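Local coordinates for replication protein B (Plasmid RSF1010, PDB 3H20) that acts as a plasmid primase, polymerising nucleotides on single-stranded DNA templates to make the primers that start plasmid replication, at residues R218-G230 against E258-A270. Residues are numbered along the deposited sequence; the frame is centred on the assembly and turned at random.
Sequences RTALDEYRSEMAG and EEIGKAMAEASPA
Helices 220-230 and 258-267, touching through Ala220, Leu221 and Tyr224 on one and Glu259, Ala263 and Ala267 on the other, cross at -62° with axes 9.0 Å apart at closest approach. Small residues bring the backbones together: the CA atoms of Leu221 and Ala263 are 4.9 Å apart, and CB of Ala220 packs on CB of Glu259 at 4.1 Å. Tyr224 buries the most surface. With CG anti to the backbone N (chi1 169°), its ring passes along helix 258-267 to the end of the helix at Ser268. Its CB touches that of Ala263, its CE2 edge meets the Ala267 methyl near the ring plane at 3.7 Å, and the Tyr224 side chain crosses that of Met264 at about a right angle, CE1 against CG. Met228 CG lies 3.5 Å above one ring face, toward the rim; from there the bent chain swings CE to within 4.1 Å of Pro269 CD, tip to tip. On the outer flank CD1 of Leu221 rests on CB of Glu266 and of Ala267, while Arg225 brings NH1 to 3.8 Å from the Ala267 methyl. Tyr224 OH sits 3.2 Å from Ser268 CB, yet bonds neither segment: it hydrogen-bonds Asp243 OD1 of helix 239-252, whose OD2 takes Ser268 OG. Glu223 and Glu259 both form salt bridges to Arg255, and Glu259 OE1 also takes the backbone N of Ser256. No hydrogen bond spans the two segments directly, so this corner of the C-terminal helical bundle, remote from the diphosphate pocket, is joined by apolar packing around a tyrosine, with Asp243 and Arg255 as shared polar partners for the two segments.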
# COMPACT_ATOMS: atom_id res chain seq x y z
N ARG A 218 -6.14 -10.76 23.00
CA ARG A 218 -7.36 -11.35 23.54
C ARG A 218 -7.19 -12.85 23.80
O ARG A 218 -7.08 -13.64 22.86
CB ARG A 218 -8.55 -11.09 22.61
N THR A 219 -7.17 -13.21 25.08
CA THR A 219 -7.03 -14.61 25.49
C THR A 219 -8.40 -15.27 25.70
O THR A 219 -9.43 -14.64 25.45
CB THR A 219 -6.17 -14.74 26.78
OG1 THR A 219 -5.89 -16.12 27.04
CG2 THR A 219 -6.88 -14.12 27.99
N ALA A 220 -8.41 -16.53 26.15
CA ALA A 220 -9.64 -17.27 26.42
C ALA A 220 -10.55 -16.54 27.42
O ALA A 220 -11.77 -16.50 27.24
CB ALA A 220 -9.33 -18.67 26.92
N LEU A 221 -9.94 -15.98 28.46
CA LEU A 221 -10.64 -15.20 29.47
C LEU A 221 -11.34 -13.98 28.87
O LEU A 221 -12.53 -13.77 29.09
CB LEU A 221 -9.66 -14.78 30.58
CG LEU A 221 -10.17 -14.04 31.81
CD1 LEU A 221 -11.11 -14.91 32.64
CD2 LEU A 221 -9.00 -13.55 32.67
N ASP A 222 -10.59 -13.19 28.09
CA ASP A 222 -11.13 -12.01 27.41
C ASP A 222 -12.26 -12.40 26.46
O ASP A 222 -13.26 -11.69 26.35
CB ASP A 222 -10.03 -11.28 26.62
CG ASP A 222 -8.82 -10.92 27.47
OD1 ASP A 222 -8.98 -10.58 28.66
OD2 ASP A 222 -7.70 -10.97 26.92
N GLU A 223 -12.07 -13.54 25.80
CA GLU A 223 -13.03 -14.11 24.86
C GLU A 223 -14.33 -14.50 25.58
O GLU A 223 -15.43 -14.21 25.10
CB GLU A 223 -12.40 -15.35 24.22
CG GLU A 223 -12.93 -15.73 22.86
CD GLU A 223 -12.12 -16.84 22.21
OE1 GLU A 223 -10.87 -16.79 22.32
OE2 GLU A 223 -12.72 -17.74 21.58
N TYR A 224 -14.18 -15.15 26.73
CA TYR A 224 -15.32 -15.55 27.56
C TYR A 224 -16.11 -14.33 28.06
O TYR A 224 -17.33 -14.28 27.92
CB TYR A 224 -14.83 -16.41 28.73
CG TYR A 224 -15.88 -16.66 29.80
CD1 TYR A 224 -16.84 -17.66 29.66
CD2 TYR A 224 -15.89 -15.90 30.97
CE1 TYR A 224 -17.80 -17.89 30.65
CE2 TYR A 224 -16.83 -16.11 31.96
CZ TYR A 224 -17.78 -17.10 31.79
OH TYR A 224 -18.72 -17.30 32.77
N ARG A 225 -15.40 -13.35 28.61
CA ARG A 225 -16.02 -12.13 29.14
C ARG A 225 -16.76 -11.34 28.06
O ARG A 225 -17.84 -10.79 28.31
CB ARG A 225 -14.97 -11.24 29.82
CG ARG A 225 -14.34 -11.88 31.06
CD ARG A 225 -12.99 -11.26 31.39
NE ARG A 225 -13.12 -9.97 32.06
CZ ARG A 225 -13.17 -9.81 33.38
NH1 ARG A 225 -13.10 -10.86 34.20
NH2 ARG A 225 -13.29 -8.59 33.89
N SER A 226 -16.19 -11.31 26.85
CA SER A 226 -16.81 -10.65 25.70
C SER A 226 -18.18 -11.25 25.36
O SER A 226 -19.16 -10.53 25.22
CB SER A 226 -15.88 -10.71 24.49
OG SER A 226 -16.24 -9.72 23.53
N GLU A 227 -18.23 -12.58 25.25
CA GLU A 227 -19.48 -13.29 24.98
C GLU A 227 -20.51 -13.08 26.10
O GLU A 227 -21.68 -12.81 25.82
CB GLU A 227 -19.23 -14.80 24.77
CG GLU A 227 -18.34 -15.16 23.57
CD GLU A 227 -18.89 -14.68 22.22
OE1 GLU A 227 -20.12 -14.73 22.01
OE2 GLU A 227 -18.08 -14.25 21.37
N MET A 228 -20.06 -13.19 27.35
CA MET A 228 -20.93 -13.05 28.51
C MET A 228 -21.62 -11.69 28.60
O MET A 228 -22.81 -11.61 28.90
CB MET A 228 -20.17 -13.34 29.81
CG MET A 228 -19.77 -14.81 30.00
SD MET A 228 -21.17 -15.93 30.20
CE MET A 228 -21.64 -15.55 31.90
N ALA A 229 -20.87 -10.62 28.31
CA ALA A 229 -21.38 -9.25 28.39
C ALA A 229 -22.66 -9.03 27.56
O ALA A 229 -23.52 -8.23 27.93
CB ALA A 229 -20.30 -8.25 27.99
N GLY A 230 -22.77 -9.75 26.45
CA GLY A 230 -23.96 -9.72 25.61
C GLY A 230 -25.01 -10.76 26.00
O GLY A 230 -26.21 -10.53 25.83
N GLU A 258 -9.59 -27.13 29.18
CA GLU A 258 -8.85 -26.51 30.28
C GLU A 258 -8.90 -24.97 30.22
O GLU A 258 -9.10 -24.32 31.24
CB GLU A 258 -7.39 -27.00 30.31
CG GLU A 258 -6.59 -26.52 31.53
CD GLU A 258 -5.11 -26.89 31.47
OE1 GLU A 258 -4.61 -27.23 30.38
OE2 GLU A 258 -4.45 -26.83 32.53
N GLU A 259 -8.71 -24.42 29.02
CA GLU A 259 -8.83 -22.98 28.77
C GLU A 259 -10.20 -22.44 29.21
O GLU A 259 -10.28 -21.41 29.89
CB GLU A 259 -8.60 -22.66 27.29
CG GLU A 259 -7.14 -22.52 26.88
CD GLU A 259 -6.96 -22.20 25.40
OE1 GLU A 259 -7.46 -22.97 24.55
OE2 GLU A 259 -6.29 -21.19 25.08
N ILE A 260 -11.26 -23.15 28.84
CA ILE A 260 -12.63 -22.75 29.16
C ILE A 260 -12.93 -22.90 30.66
O ILE A 260 -13.53 -22.00 31.27
CB ILE A 260 -13.66 -23.55 28.32
CG1 ILE A 260 -13.52 -23.20 26.84
CG2 ILE A 260 -15.10 -23.30 28.81
CD1 ILE A 260 -14.17 -24.21 25.88
N GLY A 261 -12.50 -24.02 31.24
CA GLY A 261 -12.64 -24.26 32.66
C GLY A 261 -12.00 -23.18 33.51
O GLY A 261 -12.63 -22.65 34.43
N LYS A 262 -10.75 -22.85 33.18
CA LYS A 262 -9.98 -21.83 33.89
C LYS A 262 -10.62 -20.44 33.76
O LYS A 262 -10.57 -19.64 34.70
CB LYS A 262 -8.53 -21.82 33.38
CG LYS A 262 -7.71 -20.60 33.78
CD LYS A 262 -6.22 -20.90 33.83
CE LYS A 262 -5.45 -19.72 34.38
NZ LYS A 262 -4.10 -20.11 34.85
N ALA A 263 -11.20 -20.16 32.60
CA ALA A 263 -11.92 -18.91 32.35
C ALA A 263 -13.19 -18.80 33.20
O ALA A 263 -13.48 -17.75 33.77
CB ALA A 263 -12.25 -18.76 30.87
N MET A 264 -13.93 -19.90 33.27
CA MET A 264 -15.14 -19.98 34.09
C MET A 264 -14.79 -19.83 35.57
O MET A 264 -15.46 -19.09 36.30
CB MET A 264 -15.88 -21.30 33.86
CG MET A 264 -16.64 -21.38 32.54
SD MET A 264 -17.46 -22.97 32.24
CE MET A 264 -18.68 -23.01 33.55
N ALA A 265 -13.73 -20.51 36.00
CA ALA A 265 -13.26 -20.47 37.39
C ALA A 265 -12.97 -19.04 37.85
O ALA A 265 -13.19 -18.70 39.01
CB ALA A 265 -12.04 -21.36 37.57
N GLU A 266 -12.48 -18.21 36.92
CA GLU A 266 -12.08 -16.84 37.24
C GLU A 266 -13.23 -15.83 37.16
O GLU A 266 -13.30 -14.92 37.99
CB GLU A 266 -10.94 -16.40 36.30
CG GLU A 266 -10.25 -15.10 36.70
CD GLU A 266 -9.38 -15.24 37.93
OE1 GLU A 266 -8.80 -16.33 38.13
OE2 GLU A 266 -9.26 -14.26 38.71
N ALA A 267 -14.12 -16.00 36.18
CA ALA A 267 -15.05 -14.93 35.80
C ALA A 267 -16.56 -15.27 35.82
O ALA A 267 -17.38 -14.36 35.68
CB ALA A 267 -14.66 -14.34 34.44
N SER A 268 -16.92 -16.54 35.99
CA SER A 268 -18.33 -16.95 35.94
C SER A 268 -19.13 -16.55 37.18
O SER A 268 -18.81 -16.98 38.28
CB SER A 268 -18.47 -18.46 35.72
OG SER A 268 -19.83 -18.86 35.88
N PRO A 269 -20.17 -15.72 37.00
CA PRO A 269 -21.07 -15.42 38.12
C PRO A 269 -21.82 -16.67 38.59
O PRO A 269 -22.00 -16.83 39.80
CB PRO A 269 -22.03 -14.38 37.55
CG PRO A 269 -21.96 -14.54 36.08
CD PRO A 269 -20.56 -14.99 35.77
N ALA A 270 -22.24 -17.53 37.66
CA ALA A 270 -22.94 -18.77 38.03
C ALA A 270 -22.07 -19.69 38.90
O ALA A 270 -22.57 -20.34 39.82
CB ALA A 270 -23.42 -19.52 36.78